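Local coordinates for protein tyrocidine synthase 2 (Brevibacillus parabrevis, PDB 6TA8) that forms part of a large multidomain peptide synthetase and folds here as a member of the condensation-domain family, at residues A[234-239]-A[419-424]; A[225-230]-A[328-333]. One frame throughout, in Å; residues are numbered along the deposited sequence.

Interaction 1: A[234-239]-A[419-424]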
loop_
_atom_site.group_PDB
_atom_site.type_symbol
_atom_site.label_atom_id
_atom_site.label_comp_id
_atom_site.label_asym_id
_atom_site.label_seq_id
_atom_site.Cartn_x
_atom_site.Cartn_y
_atom_site.Cartn_z
ATOM N N ALA A 234 -0.007 24.973 7.092
ATOM C CA ALA A 234 -0.845 25.197 8.265
ATOM C C ALA A 234 -0.936 23.877 9.017
ATOM O O ALA A 234 -1.576 22.934 8.539
ATOM C CB ALA A 234 -2.230 25.708 7.873
ATOM N N ALA A 235 -0.285 23.805 10.177
ATOM C CA ALA A 235 -0.291 22.581 10.967
ATOM C C ALA A 235 -1.713 22.189 11.350
ATOM O O ALA A 235 -2.538 23.036 11.707
ATOM C CB ALA A 235 0.567 22.756 12.221
ATOM N N LEU A 236 -1.996 20.890 11.265
ATOM C CA LEU A 236 -3.337 20.380 11.524
ATOM C C LEU A 236 -3.539 20.249 13.033
ATOM O O LEU A 236 -2.625 19.807 13.741
ATOM C CB LEU A 236 -3.537 19.041 10.798
ATOM C CG LEU A 236 -4.944 18.442 10.690
ATOM C CD1 LEU A 236 -4.992 17.394 9.584
ATOM C CD2 LEU A 236 -5.356 17.833 11.980
ATOM N N PRO A 237 -4.693 20.652 13.561
ATOM C CA PRO A 237 -4.881 20.651 15.017
ATOM C C PRO A 237 -5.023 19.243 15.577
ATOM O O PRO A 237 -5.675 18.383 14.984
ATOM C CB PRO A 237 -6.173 21.461 15.210
ATOM C CG PRO A 237 -6.879 21.397 13.890
ATOM C CD PRO A 237 -5.775 21.367 12.862
ATOM N N THR A 238 -4.415 19.017 16.739
ATOM C CA THR A 238 -4.577 17.770 17.473
ATOM C C THR A 238 -5.227 18.040 18.825
ATOM O O THR A 238 -5.109 19.135 19.382
ATOM C CB THR A 238 -3.236 17.048 17.680
ATOM O OG1 THR A 238 -2.387 17.825 18.534
ATOM C CG2 THR A 238 -2.544 16.818 16.350
ATOM N N ASP A 239 -5.920 17.027 19.352
ATOM C CA ASP A 239 -6.513 17.168 20.678
ATOM C C ASP A 239 -5.434 17.281 21.748
ATOM O O ASP A 239 -5.582 18.048 22.707
ATOM C CB ASP A 239 -7.444 15.994 20.977
ATOM C CG ASP A 239 -8.709 16.023 20.140
ATOM O OD1 ASP A 239 -9.203 17.131 19.843
ATOM O OD2 ASP A 239 -9.211 14.937 19.783
ATOM N N PHE A 419 2.915 9.265 9.855
ATOM C CA PHE A 419 1.901 10.234 9.470
ATOM C C PHE A 419 0.915 10.450 10.608
ATOM O O PHE A 419 0.590 9.516 11.350
ATOM C CB PHE A 419 1.161 9.777 8.211
ATOM C CG PHE A 419 2.030 9.724 6.991
ATOM C CD1 PHE A 419 2.392 10.888 6.334
ATOM C CD2 PHE A 419 2.496 8.512 6.505
ATOM C CE1 PHE A 419 3.196 10.846 5.214
ATOM C CE2 PHE A 419 3.300 8.463 5.384
ATOM C CZ PHE A 419 3.651 9.632 4.736
ATOM N N LEU A 420 0.444 11.691 10.738
ATOM C CA LEU A 420 -0.529 12.013 11.775
ATOM C C LEU A 420 -1.865 11.325 11.526
ATOM O O LEU A 420 -2.565 10.969 12.480
ATOM C CB LEU A 420 -0.712 13.528 11.857
ATOM C CG LEU A 420 -1.516 14.083 13.030
ATOM C CD1 LEU A 420 -0.698 15.126 13.768
ATOM C CD2 LEU A 420 -2.818 14.678 12.529
ATOM N N LEU A 421 -2.231 11.129 10.261
ATOM C CA LEU A 421 -3.470 10.457 9.896
ATOM C C LEU A 421 -3.231 9.618 8.651
ATOM O O LEU A 421 -2.731 10.130 7.646
ATOM C CB LEU A 421 -4.599 11.463 9.637
ATOM C CG LEU A 421 -5.129 12.275 10.819
ATOM C CD1 LEU A 421 -6.132 13.312 10.339
ATOM C CD2 LEU A 421 -5.751 11.365 11.870
ATOM N N ASP A 422 -3.585 8.339 8.721
ATOM C CA ASP A 422 -3.522 7.438 7.576
ATOM C C ASP A 422 -4.942 7.141 7.116
ATOM O O ASP A 422 -5.721 6.529 7.854
ATOM C CB ASP A 422 -2.788 6.144 7.923
ATOM C CG ASP A 422 -2.852 5.122 6.803
ATOM O OD1 ASP A 422 -2.608 3.926 7.069
ATOM O OD2 ASP A 422 -3.148 5.516 5.652
ATOM N N ILE A 423 -5.270 7.570 5.903
ATOM C CA ILE A 423 -6.605 7.412 5.341
ATOM C C ILE A 423 -6.502 6.452 4.164
ATOM O O ILE A 423 -5.869 6.763 3.147
ATOM C CB ILE A 423 -7.207 8.757 4.915
ATOM C CG1 ILE A 423 -7.280 9.704 6.115
ATOM C CG2 ILE A 423 -8.583 8.554 4.303
ATOM C CD1 ILE A 423 -7.839 11.067 5.784
ATOM N N SER A 424 -7.124 5.285 4.298
ATOM C CA SER A 424 -7.150 4.276 3.253
ATOM C C SER A 424 -8.539 4.205 2.632
ATOM O O SER A 424 -9.531 4.644 3.218
ATOM C CB SER A 424 -6.746 2.903 3.801
ATOM O OG SER A 424 -5.394 2.902 4.226
#
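Leu236 and Thr238, in the connecting loop between helix 221-229 and strand 250-256, meet Leu420, just before strand 421-428, and Leu421, its first residue, in the mixed sheet of the condensation-domain fold. The contact is wholly apolar and is made by branch tips, the CA atoms of Leu236 and Leu420 standing 8.8 Å apart. Leu420 sends its forked end to two residues of the loop. Its CD2 lies 4.1 Å from Leu236 CD2, while its CD1 comes to 3.6 Å from Thr238 CG2, the closest approach between the segments. Leu236 is forked in its turn: beside the methyl given to Leu420, its CD1 reaches Leu421 CD1 at 4.3 Å. The CB of Leu236 and that of Leu420 each point across the contact, CG anti to the backbone N (chi1 -168° and -170°) continues that course, and the two side chains cross obliquely. Branched leucines suit this place because one side chain can serve two neighbours. Threonine suits its own because its two branches divide the work: with chi1 at 66°, CG2 meets the leucine, while OG1 makes a hydrogen bond to Phe240 O and so satisfies the polar branch within the loop.

Tyr443 packs on Leu236, Thr238 and Leu420, and its OH is hydrogen-bonded to Pro237 O. Leu236 also touches Trp292 of helix 277-293 and Ile383 of strand 383-390, whereas Leu421 touches Tyr438 of strand 431-439, placing the contact at one end of the sheet's inner strands, where the loop and helix 277-293 come together.

Interaction 2: A[225-230]-A[328-333]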
loop_
_atom_site.group_PDB
_atom_site.type_symbol
_atom_site.label_atom_id
_atom_site.label_comp_id
_atom_site.label_asym_id
_atom_site.label_seq_id
_atom_site.Cartn_x
_atom_site.Cartn_y
_atom_site.Cartn_z
ATOM N N HIS A 225 9.318 22.528 -7.903
ATOM C CA HIS A 225 9.821 23.734 -7.252
ATOM C C HIS A 225 8.739 24.802 -7.168
ATOM O O HIS A 225 8.635 25.511 -6.160
ATOM C CB HIS A 225 11.043 24.266 -7.998
ATOM C CG HIS A 225 11.625 25.506 -7.397
ATOM N ND1 HIS A 225 12.258 25.513 -6.172
ATOM C CD2 HIS A 225 11.672 26.782 -7.851
ATOM C CE1 HIS A 225 12.669 26.739 -5.898
ATOM N NE2 HIS A 225 12.325 27.528 -6.900
ATOM N N ASN A 226 7.930 24.938 -8.222
ATOM C CA ASN A 226 6.799 25.858 -8.174
ATOM C C ASN A 226 5.815 25.456 -7.084
ATOM O O ASN A 226 5.249 26.315 -6.399
ATOM C CB ASN A 226 6.100 25.903 -9.534
ATOM C CG ASN A 226 4.831 26.740 -9.516
ATOM O OD1 ASN A 226 3.774 26.280 -9.080
ATOM N ND2 ASN A 226 4.931 27.973 -9.998
ATOM N N LEU A 227 5.603 24.152 -6.904
ATOM C CA LEU A 227 4.674 23.694 -5.879
ATOM C C LEU A 227 5.192 24.003 -4.479
ATOM O O LEU A 227 4.412 24.369 -3.592
ATOM C CB LEU A 227 4.414 22.197 -6.047
ATOM C CG LEU A 227 3.304 21.582 -5.191
ATOM C CD1 LEU A 227 1.927 21.908 -5.758
ATOM C CD2 LEU A 227 3.489 20.079 -5.066
ATOM N N GLU A 228 6.502 23.884 -4.256
ATOM C CA GLU A 228 7.017 24.040 -2.902
ATOM C C GLU A 228 7.085 25.492 -2.447
ATOM O O GLU A 228 7.200 25.738 -1.242
ATOM C CB GLU A 228 8.399 23.402 -2.781
ATOM C CG GLU A 228 8.373 21.893 -2.878
ATOM C CD GLU A 228 9.727 21.278 -2.637
ATOM O OE1 GLU A 228 10.657 22.021 -2.261
ATOM O OE2 GLU A 228 9.861 20.051 -2.827
ATOM N N THR A 229 7.000 26.455 -3.367
ATOM C CA THR A 229 7.154 27.862 -3.014
ATOM C C THR A 229 5.835 28.619 -2.921
ATOM O O THR A 229 5.785 29.669 -2.269
ATOM C CB THR A 229 8.051 28.572 -4.033
ATOM O OG1 THR A 229 7.521 28.389 -5.353
ATOM C CG2 THR A 229 9.465 28.013 -3.978
ATOM N N THR A 230 4.777 28.121 -3.555
ATOM C CA THR A 230 3.486 28.789 -3.566
ATOM C C THR A 230 2.536 28.267 -2.495
ATOM O O THR A 230 1.406 28.753 -2.402
ATOM C CB THR A 230 2.829 28.644 -4.944
ATOM O OG1 THR A 230 1.691 29.510 -5.040
ATOM C CG2 THR A 230 2.384 27.206 -5.178
ATOM N N PRO A 328 3.605 14.637 -2.563
ATOM C CA PRO A 328 2.617 15.516 -1.931
ATOM C C PRO A 328 1.663 16.132 -2.944
ATOM O O PRO A 328 2.049 16.500 -4.056
ATOM C CB PRO A 328 3.485 16.589 -1.262
ATOM C CG PRO A 328 4.707 16.649 -2.111
ATOM C CD PRO A 328 4.945 15.247 -2.611
ATOM N N VAL A 329 0.400 16.240 -2.539
ATOM C CA VAL A 329 -0.649 16.872 -3.330
ATOM C C VAL A 329 -1.231 18.011 -2.506
ATOM O O VAL A 329 -1.526 17.835 -1.317
ATOM C CB VAL A 329 -1.742 15.865 -3.735
ATOM C CG1 VAL A 329 -2.901 16.575 -4.421
ATOM C CG2 VAL A 329 -1.163 14.787 -4.637
ATOM N N VAL A 330 -1.389 19.174 -3.130
ATOM C CA VAL A 330 -1.851 20.380 -2.453
ATOM C C VAL A 330 -3.308 20.610 -2.832
ATOM O O VAL A 330 -3.616 20.975 -3.972
ATOM C CB VAL A 330 -0.981 21.592 -2.812
ATOM C CG1 VAL A 330 -1.509 22.847 -2.132
ATOM C CG2 VAL A 330 0.460 21.330 -2.418
ATOM N N LEU A 331 -4.207 20.399 -1.876
ATOM C CA LEU A 331 -5.628 20.635 -2.081
ATOM C C LEU A 331 -5.975 22.079 -1.744
ATOM O O LEU A 331 -5.394 22.683 -0.839
ATOM C CB LEU A 331 -6.463 19.682 -1.226
ATOM C CG LEU A 331 -6.177 18.190 -1.410
ATOM C CD1 LEU A 331 -7.018 17.361 -0.451
ATOM C CD2 LEU A 331 -6.429 17.774 -2.849
ATOM N N ASP A 332 -6.934 22.630 -2.486
ATOM C CA ASP A 332 -7.343 24.022 -2.338
ATOM C C ASP A 332 -8.819 24.069 -1.972
ATOM O O ASP A 332 -9.668 23.599 -2.738
ATOM C CB ASP A 332 -7.083 24.810 -3.623
ATOM C CG ASP A 332 -6.961 26.304 -3.378
ATOM O OD1 ASP A 332 -6.946 26.720 -2.200
ATOM O OD2 ASP A 332 -6.879 27.065 -4.365
ATOM N N MET A 333 -9.120 24.637 -0.804
ATOM C CA MET A 333 -10.490 24.817 -0.339
ATOM C C MET A 333 -10.906 26.285 -0.373
ATOM O O MET A 333 -11.740 26.717 0.424
ATOM C CB MET A 333 -10.655 24.252 1.071
ATOM C CG MET A 333 -10.659 22.734 1.140
ATOM S SD MET A 333 -9.017 22.010 0.959
ATOM C CE MET A 333 -8.336 22.289 2.591
#
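Leu227, near the end of helix 221-229, packs against Val330 of strand 325-332, and this pair is the tight part of the contact. Leu227 CD1 lies 3.7 Å from Val330 CG2, and the same valine methyl is 4.0 Å from Leu227 CG, so a single methyl fits against the branch point of the leucine. The side chains run past each other in opposite directions. In Leu227, CG is anti to N (chi1 -171°), and chi2 near 78° then turns CD1 to Val330 and CD2 to Pro328 O, 4.0 Å from CD2 in a van der Waals touch on the strand backbone. The longer leucine and the short, beta-branched valine, at home on a strand, together fill the 8.1 Å between the CA atoms of Leu227 and Val330.

The other side is looser. Leu227 and Val330 both stay partly exposed, and Val330 also touches Thr231 of the following loop. Asn226 and Thr229, both polar, are exposed to solvent, which suits their side chains. Glu228 makes weak hydrogen bonds with Tyr360 OH and Thr378 N.

Along the strand, residues alternate: Pro328 and Val330 point to Leu227, while Val329 turns away. The last turn of helix 221-229 thus meets one side of border strand 325-332 through Leu227, while Val329 faces helix 339-351, so the strand is flanked by helical elements in this alpha/beta condensation-domain fold.

Overall arrangement
Interactions 1 and 2 use neighbouring pieces of chain: 225-230 ends a helix, and 234-239 belongs to the loop that follows it. Both reach the same mixed sheet, with their centres about 17 Å apart, but on different strands. Interaction 1 meets strand 421-428, an inner member, whereas interaction 2 meets strand 325-332 at the sheet's border. Both are partly buried rather than core, and interaction 2 lies farther from the centre of the chain. Each rests on aliphatic contacts; the first spreads over several leucine branches and a threonine methyl, the second concentrates on one leucine. Along the sequence their segments alternate, so the chain connections of the two contacts cross.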